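Local coordinates for p800 reaction center core protein (Heliobacterium modesticaldum, PDB 5V8K), which forms the core of a symmetric, homodimeric photosynthetic reaction centre that holds bacteriochlorophyll g pigments and ligates a [4Fe-4S] cluster, at residues Val269-Met273 and Phe587-Ile591; Gly420-Cys424 and Leu575-Lys579; Ala550-Lys554 and Gly566-Ala572. All coordinates share one frame; numbering follows the deposited sequence.

Contact 1 of 3, residues Val269-Met273 and Phe587-Ile591; sequences VMGIM and FKMTI. With GBF (Bacteriochlorophyll g), chain B.
Val269 divides its two branches between Phe587 and Ile591, joining two antiparallel helices, each predicted to span the membrane, in the helical bundle of a type I reaction centre. CG1 of Val269 lies 4.0 Å from Phe587 CE2, oblique to the ring, while Val269 CG2 meets Ile591 CD1 tip to tip at 4.0 Å. One turn on, Met273 brings CG to the same CE2 and carries its sulfur across the lysine end, with SD 3.7 Å from Lys588 NZ. The segment axes are 12.9 Å apart at 162°, so the backbones do not touch and side chains span the gap. Lys588 suits this place doubly: bent at chi2 (-59°) and extended from there, its methylenes lie over one face of the bacteriochlorophyll macrocycle, CD above the C2B-C3B bond, and NZ donates to a water 2.7 Å away. That water, 2.5 Å from the magnesium, is its axial ligand. A methionine in place of Lys588 would remove the ammonium, and the magnesium-bound water would probably lose its donor and be freer to shift. Further out, with CG anti to the backbone N (chi1 -176°), the Phe587 ring is directed at the other helix, and its packing on Leu449 and Ile452 of helix 449-459 probably steadies it there. Met270 turns to the pigment, on the same face as the water, its methyl CE 3.2 Å from the pyrrole nitrogen ND.

Contact 2 of 3, residues Gly420-Cys424 and Leu575-Lys579; sequences GEFPC and LKEGK. With DGG (1-[glycerolylphosphonyl]-2-[8-(2-hexyl-cyclopropyl)-octanal-1-yl]-3-[hexadecanal-1-yl]-glycerol), chain C; SF4 (iron/sulfur cluster), chain D.
Glu421 and Lys576 form a salt bridge between the loop that carries a cluster cysteine and the first turn of helix 575-599. Lys576 NZ donates to Glu421 OE1 at 2.6 Å, approaching from above the carboxylate, 42° out of its plane. The other oxygen, OE2, accepts from the backbone N of Glu8, so both ends of this buried carboxylate are engaged. A long lysine suits its position because its methylenes pass between Pro423 and the phospholipid headgroup, CB lying 3.5 Å from OP2 of the lipid, before a bend at chi3 (82°) turns the ammonium toward Glu421; Ser574 OG adds a hydrogen bond to the lipid. Pro423, a compact ring without an N-H to satisfy, lays CB against Leu575 CB at 3.8 Å. Its carbonyl O accepts from the backbone N of Ser434 and stands 3.1 Å from Lys579 NZ, whose main partners are Asp439, in a salt bridge, and Ser434 OG. Cys424 spends its sulfur on the cluster, SG binding iron FE2 at 2.4 Å, while Leu575 covers that sulfur with CD1, 3.9 Å from SG. Pro427 of the second subunit packs on Pro423 and Cys424, consistent with an interface cluster of the kind found in photosystem I. Each lysine is matched by an acid, so the charges would largely offset one another, while the cysteine sulfur, bound to iron and packed by Leu575, is probably shielded from water.

Contact 3 of 3, residues Ala550-Lys554 and Gly566-Ala572; sequences AMVLK and GKMYNRA. With GBF (Bacteriochlorophyll g), chain E.
Lys554 and Gly566 bring their CA atoms within 4.3 Å, and the chain then turns through a short 3-10 segment and doubles back along helix 543-560, so that Tyr569 comes to lie opposite Ala550. Glycine suits the tightest point, since a CB there would point toward the helix and crowd the carbonyl O of Lys554. The turn closes through a backbone bond from Tyr569 N to Gly566 O of 2.8 Å. Tyr569 then carries most of the apolar contact. Leu553 sets CD1 3.8 Å from the centroid of the Tyr569 ring, only 4° off the ring normal, a CH-pi contact over the middle of the face; Met568 covers the opposite face with CG, nearer the rim. With both faces sandwiched, the ring presents its edge, in plane, to the methine carbon CHD of the bacteriochlorophyll. Ala550 is small enough for its CB to approach Tyr569 CB at 4.1 Å. On the outer flank, Lys554 runs out fully extended, with CG anti to the backbone N (chi1 180°), and bends only at its last torsion, carrying NZ to Asn570 OD1. That hydrogen bond is modelled at 2.5 Å, shorter than usual, so its exact length is doubtful; it links the helix to the turn on the solvent-facing side. Beyond it Arg571, whose main partner is Glu577, also donates from NH1 to Ala572 O at 3.0 Å. Asp547 and Arg543 of the same helix hold the backbone N and O of Ala572. The whole is a helix followed by a connection that folds back antiparallel along it, in a PsaA/PsaB-type core; leading into helix 575-599, predicted to span the membrane, it contributes Leu553, Met568 and Tyr569 to a bacteriochlorophyll g pocket.

How the contacts relate
From the N terminus, the chain first supplies 269-273 on helix 258-291, then the cluster loop 420-424, then 550-554 on helix 543-560. The loops close in reverse order: contact 3 at 566-572, contact 2 at 575-579 and contact 1 at 587-591, so each sits within the next and none cross. Contacts 1 and 2 share helix 575-599, with centres 21 Å apart, and thereby tie this last helix to an earlier helix, likewise predicted to span the membrane, and to the loop that carries the cluster cysteine. Contacts 2 and 3 touch through a salt bridge, Glu577 OE1 to Arg571 NH1 at 2.8 Å, and both reach the second subunit.

Contact 1 of 3, residues Val269-Met273 and Phe587-Ile591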
loop_
_atom_site.group_PDB
_atom_site.type_symbol
_atom_site.label_atom_id
_atom_site.label_comp_id
_atom_site.label_asym_id
_atom_site.label_seq_id
_atom_site.Cartn_x
_atom_site.Cartn_y
_atom_site.Cartn_z
ATOM N N VAL A 269 -1.541 -11.858 -17.574
ATOM C CA VAL A 269 -1.167 -12.209 -16.222
ATOM C C VAL A 269 -0.569 -13.654 -16.168
ATOM O O VAL A 269 0.476 -13.912 -15.613
ATOM C CB VAL A 269 -2.303 -12.098 -15.166
ATOM C CG1 VAL A 269 -1.872 -12.648 -13.829
ATOM C CG2 VAL A 269 -2.865 -10.690 -15.063
ATOM N N MET A 270 -1.235 -14.588 -16.825
ATOM C CA MET A 270 -0.787 -15.985 -16.798
ATOM C C MET A 270 0.555 -16.107 -17.535
ATOM O O MET A 270 1.381 -16.916 -17.220
ATOM C CB MET A 270 -1.794 -17.015 -17.401
ATOM C CG MET A 270 -3.077 -17.195 -16.636
ATOM S SD MET A 270 -2.780 -18.102 -15.136
ATOM C CE MET A 270 -4.268 -19.027 -14.963
ATOM N N GLY A 271 0.695 -15.363 -18.604
ATOM C CA GLY A 271 1.950 -15.386 -19.343
ATOM C C GLY A 271 3.116 -14.887 -18.502
ATOM O O GLY A 271 4.182 -15.501 -18.476
ATOM N N ILE A 272 2.911 -13.805 -17.761
ATOM C CA ILE A 272 3.964 -13.296 -16.886
ATOM C C ILE A 272 4.314 -14.351 -15.847
ATOM O O ILE A 272 5.486 -14.563 -15.504
ATOM C CB ILE A 272 3.521 -11.993 -16.204
ATOM C CG1 ILE A 272 3.393 -10.845 -17.225
ATOM C CG2 ILE A 272 4.464 -11.612 -15.072
ATOM C CD1 ILE A 272 4.634 -10.455 -17.930
ATOM N N MET A 273 3.275 -14.990 -15.333
ATOM C CA MET A 273 3.446 -16.008 -14.281
ATOM C C MET A 273 4.273 -17.227 -14.820
ATOM O O MET A 273 5.123 -17.773 -14.144
ATOM C CB MET A 273 2.119 -16.485 -13.596
ATOM C CG MET A 273 1.412 -15.491 -12.698
ATOM S SD MET A 273 -0.317 -15.861 -12.467
ATOM C CE MET A 273 -0.293 -17.347 -11.512
ATOM N N PHE A 587 0.320 -9.970 -4.936
ATOM C CA PHE A 587 0.229 -10.041 -6.395
ATOM C C PHE A 587 -1.245 -10.277 -6.884
ATOM O O PHE A 587 -1.777 -9.567 -7.679
ATOM C CB PHE A 587 1.136 -11.108 -7.037
ATOM C CG PHE A 587 1.108 -11.127 -8.553
ATOM C CD1 PHE A 587 1.771 -10.166 -9.289
ATOM C CD2 PHE A 587 0.455 -12.126 -9.261
ATOM C CE1 PHE A 587 1.766 -10.205 -10.642
ATOM C CE2 PHE A 587 0.456 -12.145 -10.615
ATOM C CZ PHE A 587 1.121 -11.190 -11.306
ATOM N N LYS A 588 -1.904 -11.292 -6.357
ATOM C CA LYS A 588 -3.246 -11.637 -6.807
ATOM C C LYS A 588 -4.284 -10.611 -6.376
ATOM O O LYS A 588 -5.250 -10.377 -7.099
ATOM C CB LYS A 588 -3.641 -13.030 -6.317
ATOM C CG LYS A 588 -3.009 -14.147 -7.153
ATOM C CD LYS A 588 -3.435 -14.031 -8.643
ATOM C CE LYS A 588 -2.932 -15.149 -9.541
ATOM N NZ LYS A 588 -3.575 -14.945 -10.920
ATOM N N MET A 589 -4.154 -10.028 -5.185
ATOM C CA MET A 589 -5.121 -8.995 -4.811
ATOM C C MET A 589 -4.986 -7.747 -5.688
ATOM O O MET A 589 -5.988 -7.081 -5.984
ATOM C CB MET A 589 -4.988 -8.635 -3.335
ATOM C CG MET A 589 -5.442 -9.712 -2.358
ATOM S SD MET A 589 -7.134 -10.269 -2.575
ATOM C CE MET A 589 -6.776 -11.756 -3.418
ATOM N N THR A 590 -3.776 -7.432 -6.133
ATOM C CA THR A 590 -3.617 -6.382 -7.133
ATOM C C THR A 590 -4.347 -6.759 -8.414
ATOM O O THR A 590 -5.088 -5.951 -8.987
ATOM C CB THR A 590 -2.143 -6.151 -7.424
ATOM O OG1 THR A 590 -1.454 -5.724 -6.225
ATOM C CG2 THR A 590 -2.006 -5.122 -8.476
ATOM N N ILE A 591 -4.185 -8.005 -8.854
ATOM C CA ILE A 591 -4.862 -8.468 -10.059
ATOM C C ILE A 591 -6.395 -8.430 -9.890
ATOM O O ILE A 591 -7.120 -8.112 -10.840
ATOM C CB ILE A 591 -4.355 -9.876 -10.446
ATOM C CG1 ILE A 591 -2.859 -9.885 -10.766
ATOM C CG2 ILE A 591 -5.106 -10.392 -11.674
ATOM C CD1 ILE A 591 -2.370 -8.765 -11.624
HETATM MG MG GBF B . -6.600 -17.527 -11.813
HETATM C CHA GBF B . -7.975 -17.441 -15.059
HETATM C CHB GBF B . -7.263 -14.297 -11.536
HETATM C CHC GBF B . -6.195 -18.013 -8.379
HETATM C CHD GBF B . -6.378 -21.111 -12.229
HETATM N NA GBF B . -7.207 -16.125 -13.088
HETATM C C1A GBF B . -7.708 -16.146 -14.339
HETATM C C2A GBF B . -8.012 -14.834 -15.032
HETATM C C3A GBF B . -7.748 -13.872 -13.863
HETATM C C4A GBF B . -7.382 -14.836 -12.763
HETATM C CMA GBF B . -6.594 -12.884 -14.124
HETATM C CAA GBF B . -9.400 -14.655 -15.689
HETATM C CBA GBF B . -10.625 -14.836 -14.763
HETATM C CGA GBF B . -10.817 -16.279 -14.333
HETATM O O1A GBF B . -11.021 -17.187 -15.128
HETATM O O2A GBF B . -10.533 -16.663 -12.967
HETATM N NB GBF B . -6.759 -16.318 -10.180
HETATM C C1B GBF B . -6.974 -14.998 -10.242
HETATM C C2B GBF B . -6.983 -14.499 -8.944
HETATM C C3B GBF B . -6.683 -15.556 -8.081
HETATM C C4B GBF B . -6.506 -16.665 -8.908
HETATM C CMB GBF B . -7.261 -13.060 -8.604
HETATM C CAB GBF B . -6.562 -15.549 -6.589
HETATM C CBB GBF B . -6.860 -14.584 -5.743
HETATM N NC GBF B . -6.352 -19.177 -10.617
HETATM C C1C GBF B . -6.171 -19.191 -9.282
HETATM C C2C GBF B . -5.959 -20.410 -8.452
HETATM C C3C GBF B . -6.042 -21.207 -9.698
HETATM C C4C GBF B . -6.244 -20.501 -10.886
HETATM C CMC GBF B . -4.603 -20.379 -7.759
HETATM C CAC GBF B . -5.909 -22.692 -9.713
HETATM C CBC GBF B . -5.677 -23.476 -8.446
HETATM N ND GBF B . -6.925 -18.946 -13.195
HETATM C C1D GBF B . -6.891 -20.271 -13.323
HETATM C C2D GBF B . -7.487 -21.012 -14.611
HETATM C C3D GBF B . -7.830 -19.766 -15.134
HETATM C C4D GBF B . -7.563 -18.602 -14.378
HETATM C CMD GBF B . -7.613 -22.437 -15.057
HETATM C CAD GBF B . -8.404 -19.305 -16.408
HETATM O OBD GBF B . -8.944 -19.917 -17.392
HETATM C CBD GBF B . -8.394 -17.803 -16.445
HETATM C CGD GBF B . -7.483 -17.236 -17.521
HETATM O O1D GBF B . -7.728 -16.162 -18.020
HETATM O O2D GBF B . -6.288 -17.919 -18.001
HETATM C CED GBF B . -5.629 -17.411 -19.162
HETATM C C1 GBF B . -10.666 -18.027 -12.548
HETATM C C2 GBF B . -10.312 -18.044 -11.082
HETATM C C3 GBF B . -10.057 -19.180 -10.399
HETATM C C4 GBF B . -10.115 -20.530 -11.092
HETATM C C5 GBF B . -9.702 -19.120 -8.919
HETATM C C6 GBF B . -9.902 -17.740 -8.247
HETATM C C7 GBF B . -9.683 -17.907 -6.750
HETATM C C8 GBF B . -10.626 -17.678 -5.808
HETATM C C9 GBF B . -12.009 -17.207 -6.162
HETATM C C10 GBF B . -10.300 -17.932 -4.351
HETATM C C11 GBF B . -9.449 -16.837 -3.762
HETATM C C12 GBF B . -9.128 -17.167 -2.319
HETATM C C13 GBF B . -8.303 -16.373 -1.606
HETATM C C14 GBF B . -7.974 -16.681 -0.174
HETATM C C15 GBF B . -7.675 -15.149 -2.223
HETATM O O HOH W 1 -4.124 -17.238 -12.216
#

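Contact 2 of 3, residues Gly420-Cys424 and Leu575-Lys579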
loop_
_atom_site.group_PDB
_atom_site.type_symbol
_atom_site.label_atom_id
_atom_site.label_comp_id
_atom_site.label_asym_id
_atom_site.label_seq_id
_atom_site.Cartn_x
_atom_site.Cartn_y
_atom_site.Cartn_z
ATOM N N GLY A 420 18.755 -22.880 -2.440
ATOM C CA GLY A 420 17.896 -21.991 -3.164
ATOM C C GLY A 420 16.715 -21.437 -2.410
ATOM O O GLY A 420 15.956 -20.647 -2.989
ATOM N N GLU A 421 16.537 -21.803 -1.140
ATOM C CA GLU A 421 15.296 -21.489 -0.433
ATOM C C GLU A 421 15.461 -20.789 0.898
ATOM O O GLU A 421 14.452 -20.292 1.420
ATOM C CB GLU A 421 14.465 -22.763 -0.188
ATOM C CG GLU A 421 15.200 -23.877 0.564
ATOM C CD GLU A 421 14.277 -25.053 0.955
ATOM O OE1 GLU A 421 13.248 -24.804 1.612
ATOM O OE2 GLU A 421 14.579 -26.220 0.618
ATOM N N PHE A 422 16.675 -20.725 1.456
ATOM C CA PHE A 422 16.887 -20.084 2.747
ATOM C C PHE A 422 16.440 -18.623 2.698
ATOM O O PHE A 422 16.565 -17.962 1.655
ATOM C CB PHE A 422 18.355 -20.195 3.180
ATOM C CG PHE A 422 19.330 -19.343 2.371
ATOM C CD1 PHE A 422 19.859 -19.809 1.173
ATOM C CD2 PHE A 422 19.728 -18.088 2.821
ATOM C CE1 PHE A 422 20.734 -19.064 0.443
ATOM C CE2 PHE A 422 20.620 -17.322 2.082
ATOM C CZ PHE A 422 21.111 -17.803 0.886
ATOM N N PRO A 423 15.864 -18.104 3.787
ATOM C CA PRO A 423 15.206 -16.802 3.715
ATOM C C PRO A 423 16.137 -15.635 3.988
ATOM O O PRO A 423 15.863 -14.521 3.545
ATOM C CB PRO A 423 14.130 -16.895 4.800
ATOM C CG PRO A 423 14.738 -17.840 5.826
ATOM C CD PRO A 423 15.631 -18.782 5.076
ATOM N N CYS A 424 17.209 -15.885 4.743
ATOM C CA CYS A 424 18.126 -14.854 5.195
ATOM C C CYS A 424 19.255 -15.538 5.951
ATOM O O CYS A 424 19.204 -16.744 6.220
ATOM C CB CYS A 424 17.406 -13.854 6.102
ATOM S SG CYS A 424 17.158 -14.516 7.737
ATOM N N LEU A 575 9.394 -17.131 8.214
ATOM C CA LEU A 575 9.904 -16.238 7.176
ATOM C C LEU A 575 9.552 -16.783 5.806
ATOM O O LEU A 575 8.989 -16.072 4.975
ATOM C CB LEU A 575 11.428 -16.051 7.296
ATOM C CG LEU A 575 11.938 -15.341 8.557
ATOM C CD1 LEU A 575 13.405 -15.341 8.548
ATOM C CD2 LEU A 575 11.429 -13.871 8.665
ATOM N N LYS A 576 9.872 -18.055 5.565
ATOM C CA LYS A 576 9.671 -18.668 4.255
ATOM C C LYS A 576 8.194 -18.747 3.878
ATOM O O LYS A 576 7.826 -18.443 2.735
ATOM C CB LYS A 576 10.286 -20.067 4.235
ATOM C CG LYS A 576 11.750 -20.058 4.414
ATOM C CD LYS A 576 12.314 -21.439 4.729
ATOM C CE LYS A 576 12.509 -22.237 3.491
ATOM N NZ LYS A 576 13.425 -23.347 3.753
ATOM N N GLU A 577 7.339 -19.167 4.821
ATOM C CA GLU A 577 5.909 -19.294 4.540
ATOM C C GLU A 577 5.293 -17.934 4.290
ATOM O O GLU A 577 4.519 -17.755 3.343
ATOM C CB GLU A 577 5.159 -19.972 5.697
ATOM C CG GLU A 577 5.608 -21.342 6.058
ATOM C CD GLU A 577 5.088 -21.820 7.423
ATOM O OE1 GLU A 577 4.831 -20.992 8.328
ATOM O OE2 GLU A 577 4.972 -23.055 7.601
ATOM N N GLY A 578 5.605 -16.973 5.156
ATOM C CA GLY A 578 5.008 -15.653 5.047
ATOM C C GLY A 578 5.427 -14.913 3.796
ATOM O O GLY A 578 4.649 -14.145 3.235
ATOM N N LYS A 579 6.631 -15.182 3.298
ATOM C CA LYS A 579 7.071 -14.538 2.065
ATOM C C LYS A 579 6.371 -15.138 0.855
ATOM O O LYS A 579 5.952 -14.408 -0.047
ATOM C CB LYS A 579 8.598 -14.628 1.930
ATOM C CG LYS A 579 9.292 -13.337 2.196
ATOM C CD LYS A 579 10.662 -13.490 2.826
ATOM C CE LYS A 579 11.600 -14.414 2.072
ATOM N NZ LYS A 579 13.052 -14.019 2.421
HETATM C C11 DGG C . -3.915 -18.320 0.226
HETATM C C10 DGG C . -3.215 -19.597 0.624
HETATM C C9 DGG C . -2.381 -20.089 -0.547
HETATM C C8 DGG C . -1.439 -19.028 -1.090
HETATM C C7 DGG C . -0.888 -19.355 -2.472
HETATM C C6 DGG C . 0.223 -20.386 -2.512
HETATM C C5 DGG C . 1.001 -20.414 -1.226
HETATM C C4 DGG C . 2.043 -21.510 -1.219
HETATM C C3 DGG C . 2.807 -21.485 0.091
HETATM C C2 DGG C . 3.915 -22.514 0.107
HETATM C C1 DGG C . 4.596 -22.490 1.442
HETATM O O1 DGG C . 4.018 -22.131 2.414
HETATM O O17 DGG C . 5.949 -22.877 1.589
HETATM C C17 DGG C . 6.527 -23.112 2.853
HETATM C C19 DGG C . 7.893 -23.772 2.661
HETATM O O19 DGG C . 8.784 -22.847 2.040
HETATM C C21 DGG C . 9.358 -23.167 0.762
HETATM O O21 DGG C . 9.747 -24.294 0.658
HETATM C C22 DGG C . 9.363 -22.127 -0.331
HETATM C C23 DGG C . 7.956 -21.750 -0.838
HETATM C C24 DGG C . 7.676 -21.938 -2.334
HETATM C C25 DGG C . 6.349 -22.619 -2.711
HETATM C C26 DGG C . 5.767 -22.175 -4.046
HETATM C C27 DGG C . 5.086 -20.826 -3.925
HETATM C C28 DGG C . 4.558 -20.309 -5.252
HETATM C C29 DGG C . 3.576 -19.168 -5.064
HETATM C C30 DGG C . 4.109 -17.831 -4.577
HETATM C C31 DGG C . 3.692 -16.710 -5.499
HETATM C C32 DGG C . 3.477 -17.201 -6.908
HETATM C C33 DGG C . 3.057 -16.092 -7.834
HETATM C C18 DGG C . 8.485 -24.255 3.966
HETATM P P DGG C . 9.376 -23.829 6.235
HETATM O OP1 DGG C . 10.442 -24.794 5.891
HETATM O OP2 DGG C . 8.872 -23.243 4.866
HETATM O OP3 DGG C . 8.130 -24.319 6.856
HETATM O OP4 DGG C . 9.921 -22.705 7.203
HETATM C C40 DGG C . 9.585 -22.716 8.592
HETATM C C41 DGG C . 10.814 -22.678 9.520
HETATM O O42 DGG C . 11.981 -23.173 8.865
HETATM C C43 DGG C . 10.629 -23.406 10.867
HETATM O O44 DGG C . 9.428 -22.959 11.489
HETATM FE FE1 SF4 D . 15.957 -9.907 7.688
HETATM FE FE2 SF4 D . 16.201 -12.526 8.547
HETATM FE FE3 SF4 D . 14.171 -10.986 9.533
HETATM FE FE4 SF4 D . 16.797 -10.442 10.232
HETATM S S1 SF4 D . 15.577 -12.401 10.706
HETATM S S2 SF4 D . 15.223 -8.911 9.591
HETATM S S3 SF4 D . 17.921 -10.931 8.345
HETATM S S4 SF4 D . 14.444 -11.645 7.376
#

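Contact 3 of 3, residues Ala550-Lys554 and Gly566-Ala572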
loop_
_atom_site.group_PDB
_atom_site.type_symbol
_atom_site.label_atom_id
_atom_site.label_comp_id
_atom_site.label_asym_id
_atom_site.label_seq_id
_atom_site.Cartn_x
_atom_site.Cartn_y
_atom_site.Cartn_z
ATOM N N ALA A 550 1.896 -14.029 19.198
ATOM C CA ALA A 550 1.038 -15.184 18.970
ATOM C C ALA A 550 0.909 -16.042 20.228
ATOM O O ALA A 550 -0.127 -16.670 20.438
ATOM C CB ALA A 550 1.608 -16.037 17.849
ATOM N N MET A 551 1.929 -16.043 21.092
ATOM C CA MET A 551 1.879 -16.841 22.312
ATOM C C MET A 551 0.834 -16.313 23.278
ATOM O O MET A 551 0.224 -17.089 24.016
ATOM C CB MET A 551 3.234 -16.846 22.999
ATOM C CG MET A 551 4.325 -17.582 22.244
ATOM S SD MET A 551 5.908 -17.397 23.124
ATOM C CE MET A 551 5.658 -18.471 24.497
ATOM N N VAL A 552 0.612 -15.000 23.277
ATOM C CA VAL A 552 -0.408 -14.398 24.126
ATOM C C VAL A 552 -1.802 -14.759 23.618
ATOM O O VAL A 552 -2.707 -15.052 24.404
ATOM C CB VAL A 552 -0.195 -12.871 24.167
ATOM C CG1 VAL A 552 -1.322 -12.163 24.943
ATOM C CG2 VAL A 552 1.130 -12.567 24.793
ATOM N N LEU A 553 -2.007 -14.691 22.302
ATOM C CA LEU A 553 -3.305 -15.043 21.739
ATOM C C LEU A 553 -3.634 -16.532 21.983
ATOM O O LEU A 553 -4.750 -16.881 22.394
ATOM C CB LEU A 553 -3.320 -14.708 20.248
ATOM C CG LEU A 553 -3.358 -13.200 19.938
ATOM C CD1 LEU A 553 -2.900 -12.924 18.559
ATOM C CD2 LEU A 553 -4.735 -12.684 20.102
ATOM N N LYS A 554 -2.670 -17.422 21.741
ATOM C CA LYS A 554 -2.887 -18.850 22.013
ATOM C C LYS A 554 -3.200 -19.073 23.478
ATOM O O LYS A 554 -4.180 -19.746 23.818
ATOM C CB LYS A 554 -1.671 -19.672 21.591
ATOM C CG LYS A 554 -1.801 -21.231 21.843
ATOM C CD LYS A 554 -0.543 -21.952 21.370
ATOM C CE LYS A 554 -0.494 -23.443 21.819
ATOM N NZ LYS A 554 -1.651 -24.166 21.214
ATOM N N GLY A 566 -7.341 -21.264 19.432
ATOM C CA GLY A 566 -6.014 -20.729 19.698
ATOM C C GLY A 566 -4.909 -21.372 18.881
ATOM O O GLY A 566 -3.861 -20.758 18.697
ATOM N N LYS A 567 -5.116 -22.603 18.398
ATOM C CA LYS A 567 -4.127 -23.247 17.532
ATOM C C LYS A 567 -3.818 -22.439 16.281
ATOM O O LYS A 567 -2.772 -22.649 15.663
ATOM C CB LYS A 567 -4.616 -24.639 17.134
ATOM C CG LYS A 567 -4.355 -25.653 18.183
ATOM C CD LYS A 567 -5.219 -26.860 18.010
ATOM C CE LYS A 567 -4.759 -27.967 18.965
ATOM N NZ LYS A 567 -5.890 -28.843 19.410
ATOM N N MET A 568 -4.718 -21.542 15.892
ATOM C CA MET A 568 -4.450 -20.596 14.817
ATOM C C MET A 568 -3.190 -19.785 15.111
ATOM O O MET A 568 -2.527 -19.297 14.187
ATOM C CB MET A 568 -5.663 -19.668 14.667
ATOM C CG MET A 568 -5.580 -18.557 13.609
ATOM S SD MET A 568 -5.441 -19.161 11.905
ATOM C CE MET A 568 -6.628 -20.474 11.832
ATOM N N TYR A 569 -2.862 -19.627 16.398
ATOM C CA TYR A 569 -1.677 -18.914 16.848
ATOM C C TYR A 569 -0.693 -19.822 17.568
ATOM O O TYR A 569 0.048 -19.372 18.447
ATOM C CB TYR A 569 -2.075 -17.731 17.733
ATOM C CG TYR A 569 -2.793 -16.718 16.909
ATOM C CD1 TYR A 569 -2.101 -15.950 16.012
ATOM C CD2 TYR A 569 -4.158 -16.565 16.978
ATOM C CE1 TYR A 569 -2.751 -15.050 15.198
ATOM C CE2 TYR A 569 -4.819 -15.648 16.169
ATOM C CZ TYR A 569 -4.113 -14.905 15.290
ATOM O OH TYR A 569 -4.733 -13.958 14.486
ATOM N N ASN A 570 -0.642 -21.100 17.160
ATOM C CA ASN A 570 0.401 -22.022 17.623
ATOM C C ASN A 570 1.779 -21.453 17.341
ATOM O O ASN A 570 2.708 -21.631 18.129
ATOM C CB ASN A 570 0.273 -23.373 16.916
ATOM C CG ASN A 570 -0.215 -24.473 17.808
ATOM O OD1 ASN A 570 -0.837 -24.270 18.853
ATOM N ND2 ASN A 570 0.044 -25.675 17.368
ATOM N N ARG A 571 1.924 -20.761 16.216
ATOM C CA ARG A 571 3.124 -19.976 15.924
ATOM C C ARG A 571 2.770 -19.030 14.800
ATOM O O ARG A 571 1.742 -19.190 14.125
ATOM C CB ARG A 571 4.313 -20.868 15.539
ATOM C CG ARG A 571 4.022 -21.774 14.354
ATOM C CD ARG A 571 5.285 -22.410 13.819
ATOM N NE ARG A 571 5.023 -23.265 12.650
ATOM C CZ ARG A 571 4.929 -22.833 11.393
ATOM N NH1 ARG A 571 5.062 -21.527 11.078
ATOM N NH2 ARG A 571 4.718 -23.712 10.426
ATOM N N ALA A 572 3.609 -18.018 14.615
ATOM C CA ALA A 572 3.426 -17.191 13.436
ATOM C C ALA A 572 3.932 -17.955 12.221
ATOM O O ALA A 572 4.794 -18.837 12.316
ATOM C CB ALA A 572 4.155 -15.853 13.593
HETATM MG MG GBF E . -10.651 -15.939 18.816
HETATM C CHA GBF E . -9.806 -13.036 20.647
HETATM C CHB GBF E . -12.845 -16.717 21.111
HETATM C CHC GBF E . -11.877 -18.170 16.494
HETATM C CHD GBF E . -8.596 -14.575 16.227
HETATM N NA GBF E . -11.180 -15.108 20.515
HETATM C C1A GBF E . -10.851 -13.990 21.182
HETATM C C2A GBF E . -11.667 -13.645 22.390
HETATM C C3A GBF E . -12.211 -15.053 22.713
HETATM C C4A GBF E . -12.060 -15.666 21.357
HETATM C CMA GBF E . -11.444 -15.930 23.691
HETATM C CAA GBF E . -12.665 -12.668 21.814
HETATM C CBA GBF E . -14.025 -12.632 22.413
HETATM C CGA GBF E . -14.763 -11.592 21.638
HETATM O O1A GBF E . -14.699 -10.439 22.008
HETATM O O2A GBF E . -15.697 -11.973 20.592
HETATM N NB GBF E . -12.245 -17.184 18.792
HETATM C C1B GBF E . -12.949 -17.506 19.878
HETATM C C2B GBF E . -13.810 -18.562 19.579
HETATM C C3B GBF E . -13.521 -18.913 18.279
HETATM C C4B GBF E . -12.480 -18.083 17.849
HETATM C CMB GBF E . -14.867 -19.168 20.456
HETATM C CAB GBF E . -14.149 -19.979 17.486
HETATM C CBB GBF E . -15.059 -20.893 17.807
HETATM N NC GBF E . -10.304 -16.286 16.826
HETATM C C1C GBF E . -10.845 -17.216 16.057
HETATM C C2C GBF E . -10.435 -17.519 14.666
HETATM C C3C GBF E . -9.510 -16.379 14.717
HETATM C C4C GBF E . -9.442 -15.722 15.940
HETATM C CMC GBF E . -9.654 -18.839 14.632
HETATM C CAC GBF E . -8.632 -15.963 13.588
HETATM C CBC GBF E . -8.633 -16.609 12.214
HETATM N ND GBF E . -9.589 -14.269 18.383
HETATM C C1D GBF E . -8.718 -13.874 17.499
HETATM C C2D GBF E . -7.765 -12.609 17.774
HETATM C C3D GBF E . -8.331 -12.440 19.023
HETATM C C4D GBF E . -9.335 -13.338 19.388
HETATM C CMD GBF E . -6.727 -11.902 17.007
HETATM C CAD GBF E . -8.261 -11.374 20.033
HETATM O OBD GBF E . -7.349 -10.515 20.340
HETATM C CBD GBF E . -9.160 -11.805 21.135
HETATM C CGD GBF E . -8.362 -12.236 22.308
HETATM O O1D GBF E . -7.726 -13.280 22.289
HETATM O O2D GBF E . -8.284 -11.476 23.496
HETATM C CED GBF E . -7.107 -11.773 24.238
HETATM C C1 GBF E . -16.703 -11.051 20.176
HETATM C C2 GBF E . -17.602 -11.582 19.083
HETATM C C3 GBF E . -18.763 -12.194 19.343
HETATM C C4 GBF E . -19.617 -12.682 18.202
HETATM C C5 GBF E . -19.208 -12.418 20.772
#